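Local coordinates for amino acid ABC superfamily ATP binding cassette transporter, binding protein (Streptococcus pneumoniae, PDB 4H5G) that binds L-arginine and, probably as a membrane-anchored lipoprotein, hands it to the membrane components of an amino acid ABC importer, at residues A[12-17]-A[75-80]; A[16-21]-A[56-61]; A[46-51]-A[216-221]. All blocks are in the same frame, centred on the assembly; numbering follows the deposited sequence.

How the contacts relate
Contacts 1 and 2 share strand 13-18 (Val16 and Ala17 belong to both), the middle strand of a parallel sheet ordered 55-60, 13-18, 77-78; their centres are about 8 Å apart and both reach the bound arginine. Contact 3 is packing away from that site, joining helix 40-52, which leads into strand 55-60, to helix 209-225. Its centre is about 13 Å from that of contact 1 and about 17 Å from that of contact 2. Along the chain it crosses both: segment 46-51 falls between their segments and 216-221 comes after them all. Leu14 packs on Ile48 and Leu56 on Ala49, so helix 40-52 links the sheet to helix 209-225.

Contact 1 of 3, residues A[12-17]-A[75-80]; sequences GKLVVA and ADLAVA. With ARG (arginine), chain L; EDO (1,2-ethanediol), chain J.
Asp76 reaches across to Val15 with its carboxylate, and Val15 answers with its carbonyl. With CG beside its own backbone N (chi1 -62°), Asp76 brings OD2 to Val15 N at 2.9 Å, using the anti lone pair in a nearly straight bond (174° at the hydrogen). The same OD2 forms a salt bridge with Lys11. Val15 O accepts from Asp76 N at 2.9 Å and, more distantly, from Leu77 N, so two successive amides grip one oxygen. Further along, the pairing becomes regular parallel strand: Ala17 N donates to Leu77 O, and Val79 N to Ala17 O.

The side chains sort onto two faces. On one, Leu14 and Leu77 meet obliquely, CD1 to CD1 at 3.9 Å, and Val16 sets CG1, anti to its backbone N, against CG2 of Val79 at 3.7 Å. On the other, Ala75 CB meets Ala17 CB at 3.8 Å and Val15 CG1 at 3.9 Å; helix 66-71 covers this face, Ser69 meeting Ala17 while Val66 and Leu70 meet Ala78.

Just past the pairing, Ala80 O accepts from NE of the bound arginine at 2.9 Å. Parallel strands whose C-terminal ends deliver backbone groups to a ligand are characteristic of the type II periplasmic binding protein fold.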
ATOM      1  N   GLY A  12     -16.015 -13.914 -15.690  1.00 20.32           N
ATOM      2  CA  GLY A  12     -16.749 -14.103 -14.447  1.00 22.97           C
ATOM      3  C   GLY A  12     -15.963 -13.717 -13.203  1.00 23.50           C
ATOM      4  O   GLY A  12     -16.381 -13.997 -12.082  1.00 23.98           O
ATOM      5  N   LYS A  13     -14.826 -13.059 -13.391  1.00 18.80           N
ATOM      6  CA  LYS A  13     -14.007 -12.676 -12.241  1.00 21.99           C
ATOM      7  C   LYS A  13     -13.212 -11.402 -12.477  1.00 28.28           C
ATOM      8  O   LYS A  13     -12.842 -11.092 -13.606  1.00 22.77           O
ATOM      9  CB  LYS A  13     -13.055 -13.806 -11.876  1.00 28.50           C
ATOM     10  CG  LYS A  13     -12.041 -14.129 -12.952  1.00 33.62           C
ATOM     11  CD  LYS A  13     -11.051 -15.205 -12.487  1.00 36.00           C
ATOM     12  CE  LYS A  13     -10.241 -15.737 -13.663  1.00 46.46           C
ATOM     13  NZ  LYS A  13      -9.618 -14.637 -14.470  1.00 48.73           N
ATOM     14  N   LEU A  14     -12.942 -10.681 -11.395  1.00 19.24           N
ATOM     15  CA  LEU A  14     -12.088  -9.494 -11.441  1.00 19.82           C
ATOM     16  C   LEU A  14     -10.778  -9.849 -10.750  1.00 23.50           C
ATOM     17  O   LEU A  14     -10.773 -10.159  -9.561  1.00 20.94           O
ATOM     18  CB  LEU A  14     -12.767  -8.354 -10.686  1.00 18.40           C
ATOM     19  CG  LEU A  14     -11.959  -7.063 -10.549  1.00 18.74           C
ATOM     20  CD1 LEU A  14     -11.884  -6.308 -11.891  1.00 19.68           C
ATOM     21  CD2 LEU A  14     -12.578  -6.169  -9.458  1.00 21.67           C
ATOM     22  N   VAL A  15      -9.667  -9.837 -11.480  1.00 18.52           N
ATOM     23  CA  VAL A  15      -8.397 -10.276 -10.894  1.00 16.19           C
ATOM     24  C   VAL A  15      -7.635  -9.042 -10.437  1.00 21.76           C
ATOM     25  O   VAL A  15      -7.401  -8.138 -11.221  1.00 19.60           O
ATOM     26  CB  VAL A  15      -7.560 -11.077 -11.910  1.00 16.65           C
ATOM     27  CG1 VAL A  15      -6.232 -11.505 -11.289  1.00 18.35           C
ATOM     28  CG2 VAL A  15      -8.352 -12.292 -12.407  1.00 22.89           C
ATOM     29  N   VAL A  16      -7.266  -9.002  -9.161  1.00 16.80           N
ATOM     30  CA  VAL A  16      -6.625  -7.822  -8.593  1.00 18.36           C
ATOM     31  C   VAL A  16      -5.268  -8.214  -8.027  1.00 21.24           C
ATOM     32  O   VAL A  16      -5.190  -9.064  -7.146  1.00 17.82           O
ATOM     33  CB  VAL A  16      -7.498  -7.233  -7.455  1.00 19.81           C
ATOM     34  CG1 VAL A  16      -6.774  -6.084  -6.750  1.00 21.67           C
ATOM     35  CG2 VAL A  16      -8.865  -6.781  -7.976  1.00 17.65           C
ATOM     36  N   ALA A  17      -4.204  -7.596  -8.539  1.00 18.14           N
ATOM     37  CA  ALA A  17      -2.844  -7.848  -8.055  1.00 16.81           C
ATOM     38  C   ALA A  17      -2.595  -7.018  -6.799  1.00 20.57           C
ATOM     39  O   ALA A  17      -2.908  -5.827  -6.758  1.00 18.20           O
ATOM     40  CB  ALA A  17      -1.830  -7.502  -9.125  1.00 17.15           C
ATOM     41  N   ALA A  75      -3.285  -9.509 -14.277  1.00 17.69           N
ATOM     42  CA  ALA A  75      -4.408  -8.998 -13.494  1.00 18.33           C
ATOM     43  C   ALA A  75      -5.125  -7.884 -14.244  1.00 21.41           C
ATOM     44  O   ALA A  75      -4.550  -7.282 -15.147  1.00 20.21           O
ATOM     45  CB  ALA A  75      -3.924  -8.503 -12.116  1.00 20.45           C
ATOM     46  N   ASP A  76      -6.364  -7.608 -13.844  1.00 17.90           N
ATOM     47  CA  ASP A  76      -7.178  -6.542 -14.436  1.00 17.31           C
ATOM     48  C   ASP A  76      -6.914  -5.193 -13.785  1.00 20.15           C
ATOM     49  O   ASP A  76      -7.019  -4.145 -14.423  1.00 17.45           O
ATOM     50  CB  ASP A  76      -8.665  -6.866 -14.245  1.00 19.75           C
ATOM     51  CG  ASP A  76      -9.084  -8.139 -14.930  1.00 28.79           C
ATOM     52  OD1 ASP A  76      -8.916  -8.244 -16.167  1.00 30.30           O
ATOM     53  OD2 ASP A  76      -9.585  -9.047 -14.229  1.00 21.07           O
ATOM     54  N   LEU A  77      -6.610  -5.239 -12.492  1.00 16.38           N
ATOM     55  CA  LEU A  77      -6.366  -4.040 -11.703  1.00 15.87           C
ATOM     56  C   LEU A  77      -5.202  -4.325 -10.767  1.00 18.27           C
ATOM     57  O   LEU A  77      -4.941  -5.471 -10.432  1.00 19.39           O
ATOM     58  CB  LEU A  77      -7.587  -3.718 -10.835  1.00 15.28           C
ATOM     59  CG  LEU A  77      -8.923  -3.380 -11.501  1.00 18.00           C
ATOM     60  CD1 LEU A  77      -9.984  -3.197 -10.401  1.00 19.08           C
ATOM     61  CD2 LEU A  77      -8.798  -2.115 -12.346  1.00 18.06           C
ATOM     62  N   ALA A  78      -4.526  -3.278 -10.313  1.00 18.72           N
ATOM     63  CA  ALA A  78      -3.586  -3.426  -9.196  1.00 16.22           C
ATOM     64  C   ALA A  78      -4.069  -2.518  -8.075  1.00 15.83           C
ATOM     65  O   ALA A  78      -4.341  -1.337  -8.295  1.00 16.55           O
ATOM     66  CB  ALA A  78      -2.180  -3.067  -9.627  1.00 17.59           C
ATOM     67  N   VAL A  79      -4.196  -3.078  -6.876  1.00 17.27           N
ATOM     68  CA  VAL A  79      -4.654  -2.313  -5.707  1.00 15.68           C
ATOM     69  C   VAL A  79      -3.746  -2.727  -4.566  1.00 17.85           C
ATOM     70  O   VAL A  79      -3.821  -3.855  -4.080  1.00 16.89           O
ATOM     71  CB  VAL A  79      -6.113  -2.625  -5.350  1.00 15.84           C
ATOM     72  CG1 VAL A  79      -6.584  -1.717  -4.208  1.00 18.06           C
ATOM     73  CG2 VAL A  79      -7.043  -2.434  -6.568  1.00 14.74           C
ATOM     74  N   ALA A  80      -2.866  -1.820  -4.152  1.00 15.86           N
ATOM     75  CA  ALA A  80      -1.854  -2.182  -3.154  1.00 16.40           C
ATOM     76  C   ALA A  80      -1.293  -0.950  -2.473  1.00 16.46           C
ATOM     77  O   ALA A  80      -0.074  -0.816  -2.331  1.00 18.30           O
ATOM     78  CB  ALA A  80      -0.727  -2.980  -3.816  1.00 15.50           C
TER
HETATM   79  N   ARG L 310       2.551   3.855  -1.378  1.00 15.67           N
HETATM   80  CA  ARG L 310       3.872   3.318  -1.734  1.00 19.70           C
HETATM   81  C   ARG L 310       4.022   3.185  -3.234  1.00 24.60           C
HETATM   82  O   ARG L 310       3.040   3.179  -3.994  1.00 19.19           O
HETATM   83  CB  ARG L 310       4.116   1.959  -1.063  1.00 18.41           C
HETATM   84  CG  ARG L 310       3.000   0.936  -1.265  1.00 16.94           C
HETATM   85  CD  ARG L 310       3.415  -0.453  -0.758  1.00 18.91           C
HETATM   86  NE  ARG L 310       2.291  -1.400  -0.787  1.00 17.27           N
HETATM   87  CZ  ARG L 310       2.342  -2.659  -0.364  1.00 21.47           C
HETATM   88  NH1 ARG L 310       1.259  -3.431  -0.425  1.00 17.58           N
HETATM   89  NH2 ARG L 310       3.479  -3.142   0.125  1.00 17.60           N
HETATM   90  OXT ARG L 310       5.148   3.086  -3.727  1.00 17.55           O
HETATM   91  C1  EDO J 308      -9.136  -6.352 -20.153  1.00 47.55           C
HETATM   92  O1  EDO J 308      -9.491  -7.545 -20.860  1.00 55.74           O
HETATM   93  C2  EDO J 308      -9.778  -6.378 -18.773  1.00 47.48           C
HETATM   94  O2  EDO J 308      -9.034  -5.554 -17.869  1.00 47.81           O

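Contact 2 of 3, residues A[16-21]-A[56-61]; sequences VATSPD and LEILSM. With ARG (arginine), chain L.
Val16 and Thr18 pair with the strand 56-60 through alternating backbone hydrogen bonds. Val16 N donates to Glu57 O, Leu59 N to Val16 O, Thr18 N to Leu59 O, and Met61 N to Thr18 O at 3.0 Å, carrying the parallel pattern just past the strand. The short axes run at 32° to each other. Thr18 OG1, anti to its backbone N (chi1 -161°), is hydrogen-bonded to Val79 O.

Apolar contacts divide between the two faces. On one, CG2 of Val16 meets CD1 of Leu56 at 3.6 Å, while CG2 of Thr18 meets CG2 of Ile58 at 3.7 Å. On the other, Met61 bends at chi3 (72°) and lays CE on CB of Ala17 at 3.8 Å. Separately, Pro20 makes van der Waals contact with Ser60 through its ring carbons, CG lying 3.5 Å from OG.

The residues flanking Pro20, centre of an inverse gamma turn, both bind the ligand: Ser19 O accepts from NH1 of the bound arginine at 2.9 Å, and Asp21 OD1 from its NH2 at 2.9 Å. Asp21 OD2 is held by Met153 N. Helix 40-52 covers the Leu56 and Ile58 face, helix 66-71 the Ala17 and Met61 face, and strand 77-78 flanks strand 13-18 on the side away from strand 55-60.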
ATOM      1  N   VAL A  16      -7.266  -9.002  -9.161  1.00 16.80           N
ATOM      2  CA  VAL A  16      -6.625  -7.822  -8.593  1.00 18.36           C
ATOM      3  C   VAL A  16      -5.268  -8.214  -8.027  1.00 21.24           C
ATOM      4  O   VAL A  16      -5.190  -9.064  -7.146  1.00 17.82           O
ATOM      5  CB  VAL A  16      -7.498  -7.233  -7.455  1.00 19.81           C
ATOM      6  CG1 VAL A  16      -6.774  -6.084  -6.750  1.00 21.67           C
ATOM      7  CG2 VAL A  16      -8.865  -6.781  -7.976  1.00 17.65           C
ATOM      8  N   ALA A  17      -4.204  -7.596  -8.539  1.00 18.14           N
ATOM      9  CA  ALA A  17      -2.844  -7.848  -8.055  1.00 16.81           C
ATOM     10  C   ALA A  17      -2.595  -7.018  -6.799  1.00 20.57           C
ATOM     11  O   ALA A  17      -2.908  -5.827  -6.758  1.00 18.20           O
ATOM     12  CB  ALA A  17      -1.830  -7.502  -9.125  1.00 17.15           C
ATOM     13  N   THR A  18      -2.028  -7.640  -5.770  1.00 16.02           N
ATOM     14  CA  THR A  18      -1.742  -6.917  -4.530  1.00 14.09           C
ATOM     15  C   THR A  18      -0.543  -7.536  -3.817  1.00 19.46           C
ATOM     16  O   THR A  18      -0.072  -8.599  -4.189  1.00 19.64           O
ATOM     17  CB  THR A  18      -2.955  -6.874  -3.568  1.00 17.02           C
ATOM     18  OG1 THR A  18      -2.771  -5.814  -2.625  1.00 20.13           O
ATOM     19  CG2 THR A  18      -3.107  -8.190  -2.787  1.00 17.69           C
ATOM     20  N   SER A  19      -0.077  -6.857  -2.772  0.70 16.52           N
ATOM     21  CA  SER A  19       1.045  -7.328  -1.962  0.70 18.29           C
ATOM     22  C   SER A  19       0.619  -7.288  -0.501  0.70 18.39           C
ATOM     23  O   SER A  19       0.658  -6.233   0.130  0.70 19.11           O
ATOM     24  CB  SER A  19       2.279  -6.443  -2.192  0.70 18.93           C
ATOM     25  OG  SER A  19       3.324  -6.706  -1.263  0.70 17.83           O
ATOM     26  N   PRO A  20       0.200  -8.442   0.050  1.00 19.67           N
ATOM     27  CA  PRO A  20      -0.391  -8.452   1.397  1.00 21.88           C
ATOM     28  C   PRO A  20       0.625  -8.410   2.540  1.00 20.43           C
ATOM     29  O   PRO A  20       0.642  -9.314   3.379  1.00 20.19           O
ATOM     30  CB  PRO A  20      -1.178  -9.764   1.414  1.00 20.37           C
ATOM     31  CG  PRO A  20      -0.391 -10.658   0.516  1.00 24.91           C
ATOM     32  CD  PRO A  20       0.177  -9.777  -0.573  1.00 23.90           C
ATOM     33  N   ASP A  21       1.444  -7.359   2.574  1.00 18.94           N
ATOM     34  CA  ASP A  21       2.428  -7.155   3.647  1.00 17.63           C
ATOM     35  C   ASP A  21       2.276  -5.760   4.236  1.00 19.73           C
ATOM     36  O   ASP A  21       3.248  -5.153   4.674  1.00 23.68           O
ATOM     37  CB  ASP A  21       3.863  -7.325   3.112  1.00 21.56           C
ATOM     38  CG  ASP A  21       4.211  -6.314   2.006  1.00 20.84           C
ATOM     39  OD1 ASP A  21       3.286  -5.676   1.486  1.00 20.47           O
ATOM     40  OD2 ASP A  21       5.408  -6.185   1.649  1.00 23.03           O
ATOM     41  N   LEU A  56     -14.381 -11.813  -6.987  1.00 21.25           N
ATOM     42  CA  LEU A  56     -13.078 -11.167  -6.792  1.00 21.57           C
ATOM     43  C   LEU A  56     -12.012 -12.252  -6.684  1.00 22.03           C
ATOM     44  O   LEU A  56     -12.169 -13.205  -5.923  1.00 22.75           O
ATOM     45  CB  LEU A  56     -13.088 -10.367  -5.491  1.00 20.52           C
ATOM     46  CG  LEU A  56     -11.747  -9.748  -5.098  1.00 21.72           C
ATOM     47  CD1 LEU A  56     -11.279  -8.715  -6.128  1.00 18.16           C
ATOM     48  CD2 LEU A  56     -11.843  -9.117  -3.706  1.00 21.28           C
ATOM     49  N   GLU A  57     -10.923 -12.109  -7.437  1.00 17.31           N
ATOM     50  CA  GLU A  57      -9.791 -13.027  -7.302  1.00 17.09           C
ATOM     51  C   GLU A  57      -8.570 -12.200  -6.938  1.00 21.14           C
ATOM     52  O   GLU A  57      -8.154 -11.326  -7.694  1.00 22.04           O
ATOM     53  CB  GLU A  57      -9.566 -13.784  -8.614  1.00 22.10           C
ATOM     54  CG  GLU A  57      -8.360 -14.698  -8.594  1.00 29.37           C
ATOM     55  CD  GLU A  57      -8.313 -15.594  -9.825  1.00 45.75           C
ATOM     56  OE1 GLU A  57      -9.075 -16.578  -9.878  1.00 50.15           O
ATOM     57  OE2 GLU A  57      -7.527 -15.303 -10.745  1.00 45.42           O
ATOM     58  N   ILE A  58      -8.007 -12.454  -5.764  1.00 17.21           N
ATOM     59  CA  ILE A  58      -6.835 -11.703  -5.311  1.00 16.15           C
ATOM     60  C   ILE A  58      -5.572 -12.459  -5.704  1.00 20.70           C
ATOM     61  O   ILE A  58      -5.435 -13.646  -5.421  1.00 25.07           O
ATOM     62  CB  ILE A  58      -6.847 -11.513  -3.784  1.00 23.11           C
ATOM     63  CG1 ILE A  58      -8.027 -10.640  -3.357  1.00 22.79           C
ATOM     64  CG2 ILE A  58      -5.544 -10.869  -3.310  1.00 23.39           C
ATOM     65  CD1 ILE A  58      -7.958  -9.219  -3.846  1.00 30.14           C
ATOM     66  N   LEU A  59      -4.665 -11.768  -6.386  1.00 18.44           N
ATOM     67  CA  LEU A  59      -3.405 -12.370  -6.814  1.00 19.53           C
ATOM     68  C   LEU A  59      -2.302 -11.743  -5.979  1.00 22.86           C
ATOM     69  O   LEU A  59      -1.993 -10.570  -6.152  1.00 23.30           O
ATOM     70  CB  LEU A  59      -3.186 -12.078  -8.304  1.00 19.76           C
ATOM     71  CG  LEU A  59      -1.922 -12.625  -8.962  1.00 26.49           C
ATOM     72  CD1 LEU A  59      -1.867 -14.154  -8.898  1.00 33.81           C
ATOM     73  CD2 LEU A  59      -1.859 -12.132 -10.413  1.00 33.36           C
ATOM     74  N   SER A  60      -1.726 -12.513  -5.055  1.00 20.16           N
ATOM     75  CA  SER A  60      -0.720 -11.984  -4.129  1.00 17.85           C
ATOM     76  C   SER A  60       0.710 -12.154  -4.650  1.00 22.27           C
ATOM     77  O   SER A  60       1.074 -13.210  -5.173  1.00 22.42           O
ATOM     78  CB  SER A  60      -0.841 -12.676  -2.764  1.00 25.23           C
ATOM     79  OG  SER A  60      -2.045 -12.322  -2.121  1.00 27.01           O
ATOM     80  N   MET A  61       1.523 -11.122  -4.467  1.00 21.12           N
ATOM     81  CA  MET A  61       2.923 -11.170  -4.875  1.00 20.33           C
ATOM     82  C   MET A  61       3.681 -10.099  -4.110  1.00 22.55           C
ATOM     83  O   MET A  61       3.107  -9.411  -3.282  1.00 21.76           O
ATOM     84  CB  MET A  61       3.010 -10.892  -6.368  1.00 20.35           C
ATOM     85  CG  MET A  61       2.550  -9.483  -6.703  1.00 19.13           C
ATOM     86  SD  MET A  61       2.221  -9.359  -8.470  1.00 25.09           S
ATOM     87  CE  MET A  61       0.709 -10.314  -8.590  1.00 25.48           C
TER
HETATM   88  N   ARG L 310       2.551   3.855  -1.378  1.00 15.67           N
HETATM   89  CA  ARG L 310       3.872   3.318  -1.734  1.00 19.70           C
HETATM   90  C   ARG L 310       4.022   3.185  -3.234  1.00 24.60           C
HETATM   91  O   ARG L 310       3.040   3.179  -3.994  1.00 19.19           O
HETATM   92  CB  ARG L 310       4.116   1.959  -1.063  1.00 18.41           C
HETATM   93  CG  ARG L 310       3.000   0.936  -1.265  1.00 16.94           C
HETATM   94  CD  ARG L 310       3.415  -0.453  -0.758  1.00 18.91           C
HETATM   95  NE  ARG L 310       2.291  -1.400  -0.787  1.00 17.27           N
HETATM   96  CZ  ARG L 310       2.342  -2.659  -0.364  1.00 21.47           C
HETATM   97  NH1 ARG L 310       1.259  -3.431  -0.425  1.00 17.58           N
HETATM   98  NH2 ARG L 310       3.479  -3.142   0.125  1.00 17.60           N
HETATM   99  OXT ARG L 310       5.148   3.086  -3.727  1.00 17.55           O

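Contact 3 of 3, residues A[46-51]-A[216-221]; sequences QAIADE and DKVIQK. With EDO (1,2-ethanediol), chain K.
Ala47 opens the contact by turning its methyl to Val218, CB lying 3.8 Å from CG1. Ile48, the next residue, touches the same methyl of Val218 with its CG1 at 3.9 Å, the two side chains crossing at a slant. Ile48 also reaches Val215 of the partner helix and Leu14 of the sheet behind, which ties the helix pair to the sheet.

One turn on from Ala47, Glu51 occupies the second branch of Val218. Its CB and CG both lie 3.7 Å from Val218 CG2, the two chains running past each other in opposite senses. With CG anti to the backbone N (chi1 -170°) and a bend at chi2 (74°), the carboxylate is carried outward toward Lys217, whose chain it crosses at about a right angle. OE2 comes 3.7 Å from Lys217 CE, yet remains 5.0 Å from NZ. A molecule of 1,2-ethanediol, probably from the crystallisation liquor, spans that gap: its O1 donates to Glu51 OE2 at 2.8 Å, and Lys217 NZ makes a weak hydrogen bond to its O2.

The helix axes stay 9.6 Å apart and cross at 126°. Such chemistry implies that within these segments the apolar contact centres on Val218, with the opposite charges at the solvent edge probably adding only a modest attraction.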
ATOM      1  N   GLN A  46     -13.465  -5.787  -3.370  1.00 17.53           N
ATOM      2  CA  GLN A  46     -14.703  -6.549  -3.322  1.00 15.62           C
ATOM      3  C   GLN A  46     -15.889  -5.703  -3.768  1.00 20.17           C
ATOM      4  O   GLN A  46     -16.773  -6.196  -4.472  1.00 19.33           O
ATOM      5  CB  GLN A  46     -14.958  -7.097  -1.912  1.00 19.09           C
ATOM      6  CG  GLN A  46     -16.161  -8.017  -1.821  1.00 20.87           C
ATOM      7  CD  GLN A  46     -15.943  -9.349  -2.523  1.00 26.96           C
ATOM      8  OE1 GLN A  46     -14.989 -10.080  -2.226  1.00 25.70           O
ATOM      9  NE2 GLN A  46     -16.836  -9.676  -3.456  1.00 26.80           N
ATOM     10  N   ALA A  47     -15.916  -4.432  -3.359  1.00 19.84           N
ATOM     11  CA  ALA A  47     -17.007  -3.534  -3.771  1.00 18.36           C
ATOM     12  C   ALA A  47     -17.014  -3.342  -5.288  1.00 19.01           C
ATOM     13  O   ALA A  47     -18.081  -3.234  -5.912  1.00 20.78           O
ATOM     14  CB  ALA A  47     -16.907  -2.180  -3.050  1.00 20.57           C
ATOM     15  N   ILE A  48     -15.825  -3.288  -5.878  1.00 16.55           N
ATOM     16  CA  ILE A  48     -15.719  -3.086  -7.327  1.00 20.15           C
ATOM     17  C   ILE A  48     -16.215  -4.344  -8.048  1.00 18.35           C
ATOM     18  O   ILE A  48     -16.975  -4.268  -9.021  1.00 20.37           O
ATOM     19  CB  ILE A  48     -14.271  -2.744  -7.747  1.00 17.17           C
ATOM     20  CG1 ILE A  48     -13.833  -1.407  -7.134  1.00 18.36           C
ATOM     21  CG2 ILE A  48     -14.155  -2.681  -9.284  1.00 20.72           C
ATOM     22  CD1 ILE A  48     -12.323  -1.180  -7.188  1.00 20.27           C
ATOM     23  N   ALA A  49     -15.778  -5.504  -7.557  1.00 19.04           N
ATOM     24  CA  ALA A  49     -16.211  -6.794  -8.111  1.00 19.07           C
ATOM     25  C   ALA A  49     -17.718  -6.927  -8.004  1.00 23.67           C
ATOM     26  O   ALA A  49     -18.375  -7.353  -8.956  1.00 21.48           O
ATOM     27  CB  ALA A  49     -15.500  -7.965  -7.394  1.00 19.53           C
ATOM     28  N   ASP A  50     -18.274  -6.546  -6.851  1.00 19.73           N
ATOM     29  CA  ASP A  50     -19.726  -6.592  -6.643  1.00 22.91           C
ATOM     30  C   ASP A  50     -20.481  -5.694  -7.617  1.00 19.66           C
ATOM     31  O   ASP A  50     -21.543  -6.054  -8.117  1.00 21.91           O
ATOM     32  CB  ASP A  50     -20.095  -6.189  -5.194  1.00 27.42           C
ATOM     33  CG  ASP A  50     -19.683  -7.228  -4.161  1.00 31.31           C
ATOM     34  OD1 ASP A  50     -19.356  -8.365  -4.541  1.00 27.16           O
ATOM     35  OD2 ASP A  50     -19.696  -6.899  -2.953  1.00 30.24           O
ATOM     36  N   GLU A  51     -19.936  -4.513  -7.867  1.00 19.20           N
ATOM     37  CA  GLU A  51     -20.575  -3.578  -8.796  1.00 22.40           C
ATOM     38  C   GLU A  51     -20.616  -4.181 -10.197  1.00 22.49           C
ATOM     39  O   GLU A  51     -21.604  -4.031 -10.913  1.00 25.92           O
ATOM     40  CB  GLU A  51     -19.813  -2.246  -8.819  1.00 24.94           C
ATOM     41  CG  GLU A  51     -20.519  -1.125  -9.567  1.00 23.00           C
ATOM     42  CD  GLU A  51     -21.697  -0.554  -8.788  1.00 38.23           C
ATOM     43  OE1 GLU A  51     -21.618  -0.463  -7.549  1.00 52.63           O
ATOM     44  OE2 GLU A  51     -22.709  -0.201  -9.411  1.00 51.50           O
ATOM     45  N   ASP A 216     -14.073   4.344 -10.635  1.00 17.40           N
ATOM     46  CA  ASP A 216     -14.251   5.700 -10.098  1.00 17.92           C
ATOM     47  C   ASP A 216     -15.608   5.870  -9.431  1.00 21.56           C
ATOM     48  O   ASP A 216     -15.739   6.555  -8.412  1.00 17.95           O
ATOM     49  CB  ASP A 216     -14.073   6.752 -11.217  1.00 19.60           C
ATOM     50  CG  ASP A 216     -12.615   6.932 -11.640  1.00 22.08           C
ATOM     51  OD1 ASP A 216     -11.711   6.437 -10.936  1.00 20.71           O
ATOM     52  OD2 ASP A 216     -12.377   7.598 -12.669  1.00 21.41           O
ATOM     53  N   LYS A 217     -16.627   5.254 -10.014  1.00 20.50           N
ATOM     54  CA  LYS A 217     -17.975   5.371  -9.459  1.00 18.91           C
ATOM     55  C   LYS A 217     -18.021   4.733  -8.074  1.00 18.51           C
ATOM     56  O   LYS A 217     -18.569   5.305  -7.119  1.00 19.34           O
ATOM     57  CB  LYS A 217     -18.989   4.696 -10.390  1.00 19.92           C
ATOM     58  CG  LYS A 217     -20.379   4.578  -9.799  1.00 24.83           C
ATOM     59  CD  LYS A 217     -21.259   3.726 -10.704  1.00 28.23           C
ATOM     60  CE  LYS A 217     -22.608   3.480 -10.061  1.00 34.64           C
ATOM     61  NZ  LYS A 217     -23.376   4.750  -9.975  1.00 36.31           N
ATOM     62  N   VAL A 218     -17.427   3.549  -7.961  1.00 14.75           N
ATOM     63  CA  VAL A 218     -17.407   2.854  -6.670  1.00 18.28           C
ATOM     64  C   VAL A 218     -16.606   3.649  -5.640  1.00 19.25           C
ATOM     65  O   VAL A 218     -17.049   3.834  -4.497  1.00 19.04           O
ATOM     66  CB  VAL A 218     -16.834   1.438  -6.824  1.00 16.40           C
ATOM     67  CG1 VAL A 218     -16.656   0.769  -5.455  1.00 21.25           C
ATOM     68  CG2 VAL A 218     -17.777   0.606  -7.698  1.00 16.41           C
ATOM     69  N   ILE A 219     -15.436   4.133  -6.050  1.00 17.03           N
ATOM     70  CA  ILE A 219     -14.573   4.901  -5.135  1.00 15.12           C
ATOM     71  C   ILE A 219     -15.228   6.200  -4.689  1.00 20.79           C
ATOM     72  O   ILE A 219     -15.145   6.582  -3.514  1.00 19.00           O
ATOM     73  CB  ILE A 219     -13.189   5.194  -5.761  1.00 16.45           C
ATOM     74  CG1 ILE A 219     -12.361   3.910  -5.806  1.00 15.78           C
ATOM     75  CG2 ILE A 219     -12.431   6.254  -4.955  1.00 19.33           C
ATOM     76  CD1 ILE A 219     -11.085   4.066  -6.607  1.00 19.83           C
ATOM     77  N   GLN A 220     -15.897   6.882  -5.608  1.00 17.03           N
ATOM     78  CA  GLN A 220     -16.538   8.146  -5.231  1.00 18.91           C
ATOM     79  C   GLN A 220     -17.616   7.891  -4.187  1.00 21.85           C
ATOM     80  O   GLN A 220     -17.794   8.664  -3.238  1.00 19.31           O
ATOM     81  CB  GLN A 220     -17.128   8.874  -6.449  1.00 17.79           C
ATOM     82  CG  GLN A 220     -17.553  10.314  -6.124  1.00 26.33           C
ATOM     83  CD  GLN A 220     -16.384  11.207  -5.673  1.00 43.23           C
ATOM     84  OE1 GLN A 220     -15.559  11.631  -6.493  1.00 36.08           O
ATOM     85  NE2 GLN A 220     -16.312  11.494  -4.362  1.00 33.68           N
ATOM     86  N   LYS A 221     -18.343   6.795  -4.354  1.00 17.54           N
ATOM     87  CA  LYS A 221     -19.390   6.453  -3.390  1.00 20.24           C
ATOM     88  C   LYS A 221     -18.792   6.114  -2.020  1.00 18.87           C
ATOM     89  O   LYS A 221     -19.317   6.528  -0.979  1.00 18.84           O
ATOM     90  CB  LYS A 221     -20.215   5.288  -3.934  1.00 21.28           C
ATOM     91  CG  LYS A 221     -21.035   4.570  -2.899  1.00 30.31           C
ATOM     92  CD  LYS A 221     -22.365   5.223  -2.716  1.00 51.13           C
ATOM     93  CE  LYS A 221     -23.396   4.173  -2.337  1.00 60.03           C
ATOM     94  NZ  LYS A 221     -24.774   4.708  -2.503  1.00 61.90           N
TER
HETATM   95  C1  EDO K 309     -26.163   1.625  -8.806  1.00 64.73           C
HETATM   96  O1  EDO K 309     -25.229   0.901  -9.620  1.00 60.87           O
HETATM   97  C2  EDO K 309     -25.579   2.952  -8.336  1.00 60.53           C
HETATM   98  O2  EDO K 309     -26.093   4.039  -9.119  1.00 56.79           O